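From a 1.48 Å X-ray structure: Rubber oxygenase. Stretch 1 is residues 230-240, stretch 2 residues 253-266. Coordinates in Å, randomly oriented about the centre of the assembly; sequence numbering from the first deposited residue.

Stretch 1 (230-240) TWHSLATFVMR
Stretch 2 253-266: DAEAYLHVWQVSAH

Two antiparallel helices of rubber oxygenase, 230-240 and 253-266, pack with axes 10.3 Å apart at closest approach and N-to-C directions at 172°; both continue beyond the stretches at each end. Register is set by three pairs: Trp 231 CA to Ala 265 CA, 7.7 Å; Ala 235 CA to Trp 261 CA, 6.5 Å; Met 239 CA to Ala 254 CA, 7.6 Å. Stretch 2 is regular α-helix, whereas stretch 1 widens into a π-type turn at 232-236, where Phe 237 N bonds to His 232 O (3.1 Å) and Leu 234 takes phi/psi -108/-87.

One hydrogen bond crosses the interface. Trp 231 (chi1 t, chi2 99°) leaves its backbone sideways, but its indole reaches the partner and Trp 231 NE1 donates to Trp 261 O at 3.0 Å, nearly linear at 171°. Trp 261 O also accepts from Ala 265 N (3.0 Å), so the indole adds to a helical bond without breaking it.

Trp 261 (chi1 m, chi2 88°) points toward stretch 1. Its edge meets the face of Trp 231; the Trp 231 five-membered and Trp 261 six-membered rings have centroids 5.4 Å apart and planes at 85°. Ala 235 CB sits over the five-membered ring of Trp 261, 3.8 Å from its centroid and 24° off the normal, a CH-π contact.

Leu 234 CB (chi1 m, chi2 t) lies 3.6 Å from Trp 261 CH2. Trp 231 CH2 meets Leu 258 CD1 (chi1 t, chi2 p) at 3.8 Å. Tyr 257 (chi1 t, chi2 83°) points toward stretch 1: Met 239 CE (chi1 t, chi2 p, chi3 p) reaches Tyr 257 CD2 at 3.5 Å, and Val 238 CG1 (chi1 t) Tyr 257 CZ at 4.2 Å.

The contact buries 507 Å², most on Trp 231, Trp 261 and Tyr 257; indole suits Trp 231, joining apolar surface to an NE1 donor.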

# COMPACT_ATOMS: atom_id res chain seq x y z
N THR A 230 -2.90 6.38 3.17
CA THR A 230 -2.09 5.21 2.91
C THR A 230 -1.78 5.12 1.39
O THR A 230 -0.64 4.82 0.95
CB THR A 230 -2.72 3.97 3.54
OG1 THR A 230 -2.56 4.15 4.96
CG2 THR A 230 -1.99 2.76 3.07
N TRP A 231 -2.80 5.38 0.55
CA TRP A 231 -2.57 5.38 -0.89
C TRP A 231 -1.43 6.37 -1.30
O TRP A 231 -0.57 6.04 -2.13
CB TRP A 231 -3.89 5.79 -1.56
CG TRP A 231 -3.97 5.66 -3.03
CD1 TRP A 231 -4.54 4.62 -3.74
CD2 TRP A 231 -3.63 6.61 -4.04
NE1 TRP A 231 -4.55 4.87 -5.09
CE2 TRP A 231 -3.96 6.09 -5.31
CE3 TRP A 231 -3.02 7.86 -4.02
CZ2 TRP A 231 -3.81 6.81 -6.47
CZ3 TRP A 231 -2.85 8.55 -5.19
CH2 TRP A 231 -3.19 8.03 -6.40
N HIS A 232 -1.40 7.55 -0.68
CA HIS A 232 -0.36 8.53 -0.97
C HIS A 232 1.01 8.06 -0.52
O HIS A 232 2.01 8.40 -1.15
CB HIS A 232 -0.71 9.85 -0.37
CG HIS A 232 -1.74 10.56 -1.17
ND1 HIS A 232 -1.59 10.92 -2.48
CD2 HIS A 232 -3.00 10.96 -0.83
CE1 HIS A 232 -2.70 11.51 -2.90
NE2 HIS A 232 -3.55 11.57 -1.90
N SER A 233 1.06 7.24 0.52
CA SER A 233 2.32 6.64 1.03
C SER A 233 2.84 5.57 0.09
O SER A 233 4.02 5.24 0.21
CB SER A 233 2.16 6.09 2.42
OG SER A 233 1.58 4.82 2.46
N LEU A 234 2.02 5.14 -0.84
CA LEU A 234 2.32 4.14 -1.84
C LEU A 234 2.48 4.78 -3.17
O LEU A 234 3.59 5.18 -3.51
CB LEU A 234 1.20 3.06 -1.85
CG LEU A 234 1.23 2.20 -0.59
CD1 LEU A 234 -0.12 1.51 -0.36
CD2 LEU A 234 2.33 1.16 -0.73
N ALA A 235 1.43 4.98 -3.94
CA ALA A 235 1.51 5.51 -5.31
C ALA A 235 2.28 6.84 -5.43
O ALA A 235 3.22 6.96 -6.19
CB ALA A 235 0.14 5.69 -5.86
N THR A 236 1.82 7.84 -4.69
CA THR A 236 2.39 9.16 -4.92
C THR A 236 3.84 9.19 -4.48
O THR A 236 4.68 9.85 -5.12
CB THR A 236 1.59 10.20 -4.09
OG1 THR A 236 0.20 9.93 -4.42
CG2 THR A 236 1.87 11.56 -4.53
N PHE A 237 4.14 8.55 -3.35
CA PHE A 237 5.52 8.47 -2.87
C PHE A 237 6.43 7.74 -3.82
O PHE A 237 7.52 8.24 -4.17
CB PHE A 237 5.51 7.70 -1.51
CG PHE A 237 6.89 7.31 -1.02
CD1 PHE A 237 7.70 8.22 -0.53
CD2 PHE A 237 7.27 5.99 -1.07
CE1 PHE A 237 9.01 7.82 -0.01
CE2 PHE A 237 8.51 5.58 -0.62
CZ PHE A 237 9.34 6.51 -0.09
N VAL A 238 6.04 6.59 -4.32
CA VAL A 238 6.91 5.83 -5.21
C VAL A 238 7.19 6.58 -6.45
O VAL A 238 8.35 6.59 -6.91
CB VAL A 238 6.30 4.43 -5.49
CG1 VAL A 238 7.03 3.69 -6.59
CG2 VAL A 238 6.34 3.66 -4.26
N MET A 239 6.18 7.20 -7.07
CA MET A 239 6.44 7.98 -8.31
C MET A 239 7.39 9.10 -8.01
O MET A 239 8.32 9.36 -8.83
CB MET A 239 5.13 8.46 -8.93
CG MET A 239 5.32 9.20 -10.21
SD MET A 239 6.20 8.23 -11.49
CE MET A 239 5.04 6.88 -11.77
N ARG A 240 7.19 9.82 -6.91
CA ARG A 240 8.09 10.92 -6.58
C ARG A 240 9.51 10.44 -6.45
O ARG A 240 10.46 11.07 -7.00
CB ARG A 240 7.68 11.67 -5.34
CG ARG A 240 8.63 12.77 -4.90
CD ARG A 240 8.11 13.51 -3.66
NE ARG A 240 7.98 12.71 -2.42
CZ ARG A 240 8.93 12.40 -1.55
NH1 ARG A 240 10.21 12.74 -1.71
NH2 ARG A 240 8.61 11.68 -0.49
N ASP A 253 4.01 6.13 -19.26
CA ASP A 253 4.15 5.15 -18.17
C ASP A 253 3.72 5.75 -16.86
O ASP A 253 3.12 5.04 -16.03
CB ASP A 253 5.60 4.70 -18.04
CG ASP A 253 5.97 3.61 -19.05
OD1 ASP A 253 5.11 2.93 -19.62
OD2 ASP A 253 7.20 3.44 -19.23
N ALA A 254 4.02 7.00 -16.55
CA ALA A 254 3.55 7.66 -15.36
C ALA A 254 2.04 7.64 -15.30
O ALA A 254 1.46 7.42 -14.23
CB ALA A 254 4.05 9.06 -15.24
N GLU A 255 1.40 7.95 -16.40
CA GLU A 255 -0.07 7.95 -16.44
C GLU A 255 -0.64 6.56 -16.26
O GLU A 255 -1.67 6.39 -15.61
CB GLU A 255 -0.57 8.54 -17.72
CG GLU A 255 -0.30 10.02 -17.77
CD GLU A 255 -0.90 10.83 -16.71
OE1 GLU A 255 -2.13 10.61 -16.45
OE2 GLU A 255 -0.20 11.74 -16.20
N ALA A 256 0.02 5.55 -16.80
CA ALA A 256 -0.46 4.18 -16.66
C ALA A 256 -0.30 3.69 -15.25
O ALA A 256 -1.20 3.02 -14.72
CB ALA A 256 0.31 3.29 -17.61
N TYR A 257 0.81 4.03 -14.61
CA TYR A 257 1.01 3.71 -13.19
C TYR A 257 -0.06 4.37 -12.33
O TYR A 257 -0.67 3.72 -11.44
CB TYR A 257 2.43 4.12 -12.73
CG TYR A 257 2.77 3.83 -11.30
CD1 TYR A 257 3.17 2.60 -10.94
CD2 TYR A 257 2.67 4.77 -10.32
CE1 TYR A 257 3.51 2.34 -9.62
CE2 TYR A 257 3.01 4.53 -9.01
CZ TYR A 257 3.40 3.29 -8.68
OH TYR A 257 3.69 3.02 -7.32
N LEU A 258 -0.36 5.64 -12.52
CA LEU A 258 -1.45 6.28 -11.82
C LEU A 258 -2.77 5.54 -12.03
O LEU A 258 -3.50 5.30 -11.08
CB LEU A 258 -1.61 7.72 -12.28
CG LEU A 258 -2.79 8.49 -11.67
CD1 LEU A 258 -2.69 8.62 -10.17
CD2 LEU A 258 -2.78 9.88 -12.30
N HIS A 259 -3.03 5.16 -13.25
CA HIS A 259 -4.28 4.44 -13.58
C HIS A 259 -4.41 3.16 -12.83
O HIS A 259 -5.48 2.84 -12.30
CB HIS A 259 -4.41 4.27 -15.08
CG HIS A 259 -5.76 3.83 -15.52
ND1 HIS A 259 -6.87 4.64 -15.34
CD2 HIS A 259 -6.22 2.69 -16.06
CE1 HIS A 259 -7.95 3.97 -15.79
NE2 HIS A 259 -7.58 2.83 -16.26
N VAL A 260 -3.33 2.38 -12.77
CA VAL A 260 -3.37 1.16 -11.92
C VAL A 260 -3.78 1.49 -10.52
O VAL A 260 -4.62 0.77 -9.92
CB VAL A 260 -2.02 0.44 -11.97
CG1 VAL A 260 -1.95 -0.68 -10.95
CG2 VAL A 260 -1.66 -0.08 -13.32
N TRP A 261 -3.20 2.49 -9.91
CA TRP A 261 -3.51 2.90 -8.55
C TRP A 261 -4.89 3.48 -8.40
O TRP A 261 -5.55 3.29 -7.38
CB TRP A 261 -2.38 3.75 -7.94
CG TRP A 261 -1.23 2.92 -7.58
CD1 TRP A 261 -0.16 2.53 -8.31
CD2 TRP A 261 -1.13 2.22 -6.31
NE1 TRP A 261 0.62 1.65 -7.57
CE2 TRP A 261 0.07 1.50 -6.34
CE3 TRP A 261 -1.90 2.20 -5.19
CZ2 TRP A 261 0.49 0.71 -5.25
CZ3 TRP A 261 -1.48 1.48 -4.10
CH2 TRP A 261 -0.31 0.71 -4.17
N GLN A 262 -5.42 4.16 -9.41
CA GLN A 262 -6.77 4.68 -9.35
C GLN A 262 -7.78 3.51 -9.37
O GLN A 262 -8.69 3.49 -8.55
CB GLN A 262 -7.04 5.62 -10.54
CG GLN A 262 -6.31 6.96 -10.56
CD GLN A 262 -6.39 7.64 -11.88
OE1 GLN A 262 -6.38 7.01 -12.95
NE2 GLN A 262 -6.49 8.97 -11.79
N VAL A 263 -7.62 2.58 -10.32
CA VAL A 263 -8.53 1.49 -10.40
C VAL A 263 -8.43 0.68 -9.12
O VAL A 263 -9.44 0.26 -8.56
CB VAL A 263 -8.21 0.64 -11.61
CG1 VAL A 263 -8.92 -0.73 -11.56
CG2 VAL A 263 -8.51 1.38 -12.92
N SER A 264 -7.20 0.51 -8.60
CA SER A 264 -7.07 -0.31 -7.38
C SER A 264 -7.75 0.35 -6.20
O SER A 264 -8.38 -0.34 -5.40
CB SER A 264 -5.62 -0.56 -7.09
OG SER A 264 -4.99 -1.31 -8.14
N ALA A 265 -7.67 1.65 -6.04
CA ALA A 265 -8.39 2.37 -4.98
C ALA A 265 -9.87 2.12 -5.12
O ALA A 265 -10.55 1.83 -4.12
CB ALA A 265 -8.10 3.84 -5.07
N HIS A 266 -10.42 2.21 -6.33
CA HIS A 266 -11.88 1.92 -6.50
C HIS A 266 -12.17 0.51 -6.08
O HIS A 266 -13.16 0.28 -5.36
CB HIS A 266 -12.20 2.09 -7.98
CG HIS A 266 -13.62 1.82 -8.32
ND1 HIS A 266 -14.21 0.58 -8.54
CD2 HIS A 266 -14.58 2.73 -8.52
CE1 HIS A 266 -15.50 0.79 -8.84
NE2 HIS A 266 -15.75 2.09 -8.79